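Local coordinates for DUF411 domain-containing protein (Pseudomonas aeruginosa, PDB 6WIS), which binds copper in a cysteine-bridged tetranuclear cluster and serves in bacterial copper resistance, at the zinc ion site. Coordinates in Å, arbitrary orientation; residue numbers count along the deposited sequence, not the author numbering.

Contact 1 and contact 2 are two separate zinc sites on one protein chain, the centres of their C-alpha atoms about 19 Å apart. They have no residue and no secondary-structure element in common: contact 1 draws on strands 4-9 and 29-34, the loop after the second strand and helix 38-45, whereas contact 2 joins helix 14-24 to the loop carrying Glu98. Helix 14-24 falls between the two strands in sequence. Neither zinc has a cysteine ligand, but contact 2 draws on the helix and loop that also supply copper ligands. Either zinc may come from purification or crystallisation.

Contact 1: the zinc ion site. Residues 8, 33, 35, 37, 41. With ZN (zinc ion), chain B.
The zinc ion is gripped by three protein atoms: two imidazole nitrogens and one carboxylate oxygen. His8 binds through ND1, the ring nitrogen next to CG, at 2.1 Å from ZN. Its CG lies anti to the carbonyl carbon, and using the near nitrogen holds the metal close to the side-chain stem. His33 does the opposite and reaches tip first, its far nitrogen NE2 standing 2.2 Å from ZN. To get there it takes the crowded position with CG between backbone N and carbonyl carbon (chi1 50°). The two histidines come from strands 4-9 and 29-34, so the ion links residues of the two strands and probably steadies them. Glu35, in the loop just beyond the second strand, adds a single carboxylate oxygen, OE1, 2.3 Å from ZN. Its CG is anti to the backbone N, and a bend at chi2 folds the acid back toward the metal. At the zinc, His8 ND1 and His33 NE2 stand 95° apart. The angle opens to 123° between His33 NE2 and Glu35 OE1, and a further ligand may be unseen. The other oxygen, OE2, is 3.5 Å from ZN, which makes the carboxylate monodentate. That oxygen instead accepts a hydrogen bond on its anti lone pair from the backbone N of Asp37, at 2.8 Å; the bond, with the metal bond at OE1, helps to hold the rotation of the carboxylate. The negative carboxylate probably offsets part of the zinc charge. From helix 38-45, Val41 supplies the nonpolar flank: its CG1 lies 3.9 Å above one face of the His8 ring, displaced toward the rim, while its CG2 methyl approaches to 4.0 Å from ZN.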
# COMPACT_ATOMS: atom_id res chain seq x y z
N HIS A 8 -5.85 0.98 7.37
CA HIS A 8 -5.42 0.92 8.77
C HIS A 8 -4.04 1.57 8.83
O HIS A 8 -3.11 1.10 8.16
CB HIS A 8 -5.34 -0.52 9.28
CG HIS A 8 -6.44 -1.41 8.81
ND1 HIS A 8 -7.45 -1.86 9.64
CD2 HIS A 8 -6.70 -1.94 7.58
CE1 HIS A 8 -8.28 -2.62 8.95
NE2 HIS A 8 -7.85 -2.68 7.70
N HIS A 33 -8.77 4.55 9.70
CA HIS A 33 -8.66 4.80 11.13
C HIS A 33 -7.23 4.53 11.55
O HIS A 33 -6.52 3.74 10.93
CB HIS A 33 -9.58 3.90 11.93
CG HIS A 33 -9.45 2.47 11.55
ND1 HIS A 33 -10.01 1.96 10.40
CD2 HIS A 33 -8.75 1.46 12.10
CE1 HIS A 33 -9.70 0.68 10.29
NE2 HIS A 33 -8.93 0.35 11.31
N GLU A 35 -4.73 2.67 13.84
CA GLU A 35 -4.77 1.24 14.17
C GLU A 35 -4.37 0.96 15.62
O GLU A 35 -3.34 1.43 16.08
CB GLU A 35 -3.81 0.45 13.26
CG GLU A 35 -3.70 -1.01 13.72
CD GLU A 35 -5.01 -1.64 13.51
OE1 GLU A 35 -5.54 -1.16 12.54
OE2 GLU A 35 -5.54 -2.48 14.28
N ASP A 37 -4.09 -2.47 16.70
CA ASP A 37 -3.32 -3.73 16.72
C ASP A 37 -2.83 -4.01 15.30
O ASP A 37 -3.42 -4.79 14.55
CB ASP A 37 -4.13 -4.89 17.27
CG ASP A 37 -3.24 -6.01 17.84
OD1 ASP A 37 -2.09 -6.21 17.35
OD2 ASP A 37 -3.70 -6.68 18.79
N VAL A 41 -3.37 -6.94 12.27
CA VAL A 41 -3.90 -6.58 10.95
C VAL A 41 -3.00 -7.14 9.86
O VAL A 41 -3.47 -7.79 8.92
CB VAL A 41 -4.06 -5.05 10.82
CG1 VAL A 41 -4.39 -4.70 9.36
CG2 VAL A 41 -5.16 -4.53 11.74
ZN ZN B . -7.63 -1.36 11.66

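Contact 2: the zinc ion site. Residues 18, 22, 96, 98. With ZN (zinc ion), chain C.
Helix 14-24 supplies Asp18 and His22, one turn apart in an i, i+4 pair that points both side chains toward the same side of the helix. Glu98 comes from a loop far along the sequence, so the zinc bridges the helix to that loop. Asp18 holds the ion with both carboxylate oxygens, OD1 and OD2 each 2.3 Å from ZN, and this bite subtends 55° at the metal. Its CG is anti to the backbone N (chi1 -171°), extending the acid away from the helix. His22 meets the zinc tip first, with NE2 2.0 Å away from ZN; CG lies anti to the carbonyl carbon. The backbone O of Asp18 lies in plane at the edge of this ring, while the backbone N of Gly96 sits above one face, toward the rim. Across from the helix, Glu98 starts from the crowded chi1 position (78°), bends at chi2, and places OE2 2.3 Å from ZN. Its OE1 is a looser contact, 3.0 Å from ZN, and is reached by a weak hydrogen bond from Gly96 N. The bonded shell is irregular, and further ligands may be unseen. The two carboxylates would roughly offset the charge of the divalent zinc. The structure alone does not show whether zinc fills the site in the cell; when filled, the site probably holds the loop with Glu98 against helix 14-24, as a local brace.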
# COMPACT_ATOMS: atom_id res chain seq x y z
N ASP A 18 -1.26 11.80 3.79
CA ASP A 18 -0.96 12.36 2.47
C ASP A 18 -1.22 11.32 1.38
O ASP A 18 -1.80 11.64 0.34
CB ASP A 18 0.51 12.84 2.45
CG ASP A 18 0.88 13.64 1.18
OD1 ASP A 18 0.01 14.18 0.49
OD2 ASP A 18 2.07 13.75 0.88
N HIS A 22 -3.72 11.50 -1.97
CA HIS A 22 -3.39 11.15 -3.36
C HIS A 22 -4.36 10.13 -3.93
O HIS A 22 -4.72 10.19 -5.12
CB HIS A 22 -1.95 10.60 -3.44
CG HIS A 22 -0.89 11.64 -3.28
ND1 HIS A 22 -0.08 12.05 -4.31
CD2 HIS A 22 -0.48 12.34 -2.19
CE1 HIS A 22 0.77 12.96 -3.88
NE2 HIS A 22 0.55 13.16 -2.59
N GLY A 96 2.73 10.30 -1.24
CA GLY A 96 2.52 10.55 0.17
C GLY A 96 3.79 10.67 0.98
O GLY A 96 3.73 11.12 2.13
N GLU A 98 6.55 12.18 -0.66
CA GLU A 98 7.39 12.93 -1.58
C GLU A 98 7.96 14.17 -0.89
O GLU A 98 7.26 14.87 -0.15
CB GLU A 98 6.62 13.30 -2.85
CG GLU A 98 5.67 14.44 -2.73
CD GLU A 98 4.36 14.08 -2.06
OE1 GLU A 98 4.13 12.92 -1.61
OE2 GLU A 98 3.55 15.01 -2.01
ZN ZN C . 1.48 14.37 -1.27